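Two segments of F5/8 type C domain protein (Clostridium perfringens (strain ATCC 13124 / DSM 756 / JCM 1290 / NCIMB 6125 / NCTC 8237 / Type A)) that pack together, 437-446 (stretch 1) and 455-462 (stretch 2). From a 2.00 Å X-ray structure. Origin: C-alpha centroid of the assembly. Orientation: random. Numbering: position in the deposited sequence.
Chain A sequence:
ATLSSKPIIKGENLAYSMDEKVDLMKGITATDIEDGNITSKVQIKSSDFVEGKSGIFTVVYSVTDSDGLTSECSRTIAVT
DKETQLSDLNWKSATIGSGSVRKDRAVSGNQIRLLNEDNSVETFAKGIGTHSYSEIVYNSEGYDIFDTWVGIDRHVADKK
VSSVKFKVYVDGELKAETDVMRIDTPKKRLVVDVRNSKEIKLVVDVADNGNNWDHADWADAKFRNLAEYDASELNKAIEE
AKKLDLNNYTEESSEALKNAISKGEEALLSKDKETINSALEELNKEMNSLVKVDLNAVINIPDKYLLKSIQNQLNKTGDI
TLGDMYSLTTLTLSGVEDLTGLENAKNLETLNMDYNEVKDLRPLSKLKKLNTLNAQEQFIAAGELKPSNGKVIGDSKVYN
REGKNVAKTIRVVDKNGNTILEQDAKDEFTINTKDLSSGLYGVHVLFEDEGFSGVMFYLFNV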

# COMPACT_ATOMS: atom_id res chain seq x y z
N SER A 437 -14.81 23.10 -65.53
CA SER A 437 -14.88 24.38 -66.21
C SER A 437 -14.03 25.42 -65.47
O SER A 437 -13.79 25.31 -64.27
CB SER A 437 -16.32 24.87 -66.32
OG SER A 437 -17.16 23.87 -66.88
N SER A 438 -13.58 26.42 -66.22
CA SER A 438 -12.72 27.45 -65.64
C SER A 438 -13.50 28.29 -64.63
O SER A 438 -14.62 28.72 -64.90
CB SER A 438 -12.15 28.35 -66.74
OG SER A 438 -10.88 27.89 -67.15
N GLY A 439 -12.91 28.50 -63.46
CA GLY A 439 -13.55 29.29 -62.43
C GLY A 439 -13.02 28.91 -61.06
O GLY A 439 -12.13 28.08 -60.92
N LEU A 440 -13.62 29.53 -60.05
CA LEU A 440 -13.24 29.31 -58.66
C LEU A 440 -14.07 28.19 -58.06
O LEU A 440 -15.27 28.07 -58.33
CB LEU A 440 -13.42 30.59 -57.84
CG LEU A 440 -12.51 30.77 -56.62
CD1 LEU A 440 -11.16 30.09 -56.84
CD2 LEU A 440 -12.33 32.25 -56.31
N TYR A 441 -13.43 27.36 -57.24
CA TYR A 441 -14.09 26.23 -56.61
C TYR A 441 -13.68 26.16 -55.14
O TYR A 441 -12.55 26.49 -54.78
CB TYR A 441 -13.75 24.91 -57.31
CG TYR A 441 -14.32 24.80 -58.70
CD1 TYR A 441 -13.65 25.31 -59.80
CD2 TYR A 441 -15.55 24.18 -58.92
CE1 TYR A 441 -14.17 25.22 -61.07
CE2 TYR A 441 -16.08 24.08 -60.19
CZ TYR A 441 -15.39 24.60 -61.26
OH TYR A 441 -15.92 24.50 -62.52
N GLY A 442 -14.61 25.71 -54.31
CA GLY A 442 -14.37 25.57 -52.89
C GLY A 442 -14.47 24.12 -52.46
O GLY A 442 -15.26 23.35 -53.01
N VAL A 443 -13.66 23.76 -51.47
CA VAL A 443 -13.63 22.40 -50.92
C VAL A 443 -14.02 22.49 -49.45
O VAL A 443 -13.36 23.18 -48.67
CB VAL A 443 -12.25 21.75 -51.08
CG1 VAL A 443 -12.26 20.33 -50.52
CG2 VAL A 443 -11.83 21.75 -52.54
N HIS A 444 -15.09 21.79 -49.08
CA HIS A 444 -15.61 21.80 -47.72
C HIS A 444 -15.30 20.45 -47.07
O HIS A 444 -15.77 19.41 -47.54
CB HIS A 444 -17.11 22.08 -47.70
CG HIS A 444 -17.47 23.47 -48.12
ND1 HIS A 444 -17.44 23.88 -49.43
CD2 HIS A 444 -17.86 24.55 -47.39
CE1 HIS A 444 -17.80 25.15 -49.50
NE2 HIS A 444 -18.06 25.58 -48.28
N VAL A 445 -14.53 20.48 -45.99
CA VAL A 445 -14.17 19.28 -45.24
C VAL A 445 -15.05 19.27 -43.99
O VAL A 445 -14.73 19.90 -42.98
CB VAL A 445 -12.68 19.26 -44.88
CG1 VAL A 445 -12.35 18.00 -44.09
CG2 VAL A 445 -11.83 19.36 -46.14
N LEU A 446 -16.17 18.56 -44.07
CA LEU A 446 -17.09 18.47 -42.94
C LEU A 446 -16.57 17.47 -41.91
O LEU A 446 -16.11 16.38 -42.27
CB LEU A 446 -18.49 18.05 -43.41
CG LEU A 446 -19.23 18.89 -44.46
CD1 LEU A 446 -20.73 18.78 -44.25
CD2 LEU A 446 -18.80 20.35 -44.44
N VAL A 455 -16.10 23.16 -40.15
CA VAL A 455 -15.85 23.08 -41.58
C VAL A 455 -14.42 23.54 -41.85
O VAL A 455 -14.03 24.63 -41.42
CB VAL A 455 -16.84 23.94 -42.38
CG1 VAL A 455 -16.30 24.23 -43.78
CG2 VAL A 455 -18.20 23.27 -42.45
N MET A 456 -13.65 22.72 -42.55
CA MET A 456 -12.33 23.09 -43.03
C MET A 456 -12.44 23.38 -44.53
O MET A 456 -12.79 22.50 -45.31
CB MET A 456 -11.31 21.98 -42.78
CG MET A 456 -9.88 22.35 -43.12
SD MET A 456 -8.68 21.43 -42.15
CE MET A 456 -7.18 21.75 -43.07
N PHE A 457 -12.15 24.62 -44.91
CA PHE A 457 -12.43 25.11 -46.26
C PHE A 457 -11.14 25.29 -47.04
O PHE A 457 -10.17 25.87 -46.54
CB PHE A 457 -13.20 26.43 -46.21
CG PHE A 457 -13.55 26.97 -47.57
CD1 PHE A 457 -14.57 26.40 -48.31
CD2 PHE A 457 -12.86 28.04 -48.10
CE1 PHE A 457 -14.90 26.89 -49.56
CE2 PHE A 457 -13.18 28.54 -49.35
CZ PHE A 457 -14.20 27.97 -50.08
N TYR A 458 -11.14 24.78 -48.28
CA TYR A 458 -10.08 25.01 -49.25
C TYR A 458 -10.66 25.74 -50.46
O TYR A 458 -11.88 25.87 -50.61
CB TYR A 458 -9.44 23.70 -49.71
CG TYR A 458 -8.51 23.04 -48.71
CD1 TYR A 458 -7.18 23.43 -48.61
CD2 TYR A 458 -8.95 22.01 -47.90
CE1 TYR A 458 -6.32 22.82 -47.72
CE2 TYR A 458 -8.11 21.40 -47.00
CZ TYR A 458 -6.79 21.81 -46.91
OH TYR A 458 -5.95 21.20 -46.01
N LEU A 459 -9.78 26.20 -51.33
CA LEU A 459 -10.19 26.72 -52.63
C LEU A 459 -9.11 26.41 -53.65
O LEU A 459 -7.93 26.27 -53.31
CB LEU A 459 -10.50 28.23 -52.58
CG LEU A 459 -9.47 29.34 -52.37
CD1 LEU A 459 -8.52 29.56 -53.56
CD2 LEU A 459 -10.19 30.64 -52.03
N PHE A 460 -9.53 26.28 -54.91
CA PHE A 460 -8.59 26.09 -56.01
C PHE A 460 -9.19 26.70 -57.27
O PHE A 460 -10.37 26.52 -57.55
CB PHE A 460 -8.26 24.61 -56.22
CG PHE A 460 -9.43 23.76 -56.64
CD1 PHE A 460 -9.67 23.49 -57.97
CD2 PHE A 460 -10.28 23.22 -55.68
CE1 PHE A 460 -10.74 22.70 -58.36
CE2 PHE A 460 -11.35 22.43 -56.06
CZ PHE A 460 -11.58 22.17 -57.40
N ASN A 461 -8.36 27.44 -58.00
CA ASN A 461 -8.79 28.10 -59.22
C ASN A 461 -8.50 27.22 -60.43
O ASN A 461 -7.56 26.42 -60.42
CB ASN A 461 -8.10 29.45 -59.38
CG ASN A 461 -8.79 30.34 -60.40
OD1 ASN A 461 -10.02 30.37 -60.48
ND2 ASN A 461 -8.00 31.07 -61.17
N VAL A 462 -9.31 27.37 -61.47
CA VAL A 462 -9.18 26.55 -62.66
C VAL A 462 -9.18 27.43 -63.90
O VAL A 462 -9.98 28.37 -64.02
CB VAL A 462 -10.30 25.50 -62.72
CG1 VAL A 462 -10.52 25.01 -64.15
CG2 VAL A 462 -9.99 24.34 -61.79
OXT VAL A 462 -8.39 27.24 -64.83
O HOH W 1 -8.56 26.10 -67.51

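Two neighbouring antiparallel strands satisfy each other's backbone polar groups in alternation: at every second residue pair, the N-H and C=O of one residue meet the C=O and N-H of its partner, while the pairs between turn these groups outward. The pairing of residues 440-446 with 455-461 in this F5/8 type C domain protein follows the rule closely. At Val-445 and Met-456, Val-445 N donates to Met-456 O at 2.8 Å, and Met-456 N returns a bond to Val-445 O at 3.1 Å. Two residues along, Val-443 N reaches Tyr-458 O at 2.9 Å and Tyr-458 N reaches Val-443 O at 2.8 Å, both nearly straight. The next ring is less regular: Phe-460 N to Tyr-441 O is 3.0 Å, but Tyr-441 N to Phe-460 O is 3.2 Å and more bent, with an N-H...O angle of 138°.

The pattern outlasts the strand of the first stretch. Gly-439 N donates to Val-462 O at 3.0 Å, and Val-462 N donates to Gly-439 O, also at 3.0 Å, so one oxygen of the C-terminal carboxylate takes the place of a peptide carbonyl. The other oxygen is served by solvent: a water donates to Val-462 OXT at 2.9 Å and is hydrogen-bonded to Ser-438 OG at 3.0 Å, bridging the chain terminus to the serine. Proximity alone does not make such a bond. Gly-439 O lies 3.1 Å from Asn-461 OD1, yet both are acceptors.

Carbonyls already engaged by N-H groups also receive CA-H...O contacts. Leu-459 CA lies 3.2 Å from Tyr-441 O, Phe-457 CA 3.2 Å from Val-443 O, and Gly-442 CA 3.4 Å from Tyr-458 O.

Side chains alternate in step with the backbone. On the face carrying Tyr-441, Val-443 and Val-445, packing is largely apolar and buried. Tyr-441 CB sits over the Phe-460 ring, 3.8 Å from its centroid, whereas the two aromatic rings, though inclined by only 13°, are slid apart and barely overlap. Val-443 CG2 meets the edge of the same phenylalanine, 3.6 Å from Phe-460 CE2. The tyrosine hydroxyls here are not left unsatisfied: Tyr-441 OH donates to Ser-437 O at 2.9 Å, within its own stretch, and Tyr-458 OH is bonded elsewhere in the structure.

On the other face, Phe-457 packs against both His-444 and a glycine. Phe-457 directs its ring edge at the face of His-444, with His-444 CE1 and Phe-457 CE1 3.4 Å apart, and the phenylalanine ring also extends over Gly-442, where Phe-457 CE1 comes within 3.6 Å of Gly-442 CA. A CB on Gly-442 would lie 2.6 Å from Phe-457 CE1, a clash with the ring as placed. Gly-439 illustrates a different constraint, since its backbone angles would jam a CB against the preceding carbonyl oxygen. Farther along, Leu-446 CD2 packs 3.6 Å from Val-455 CG2.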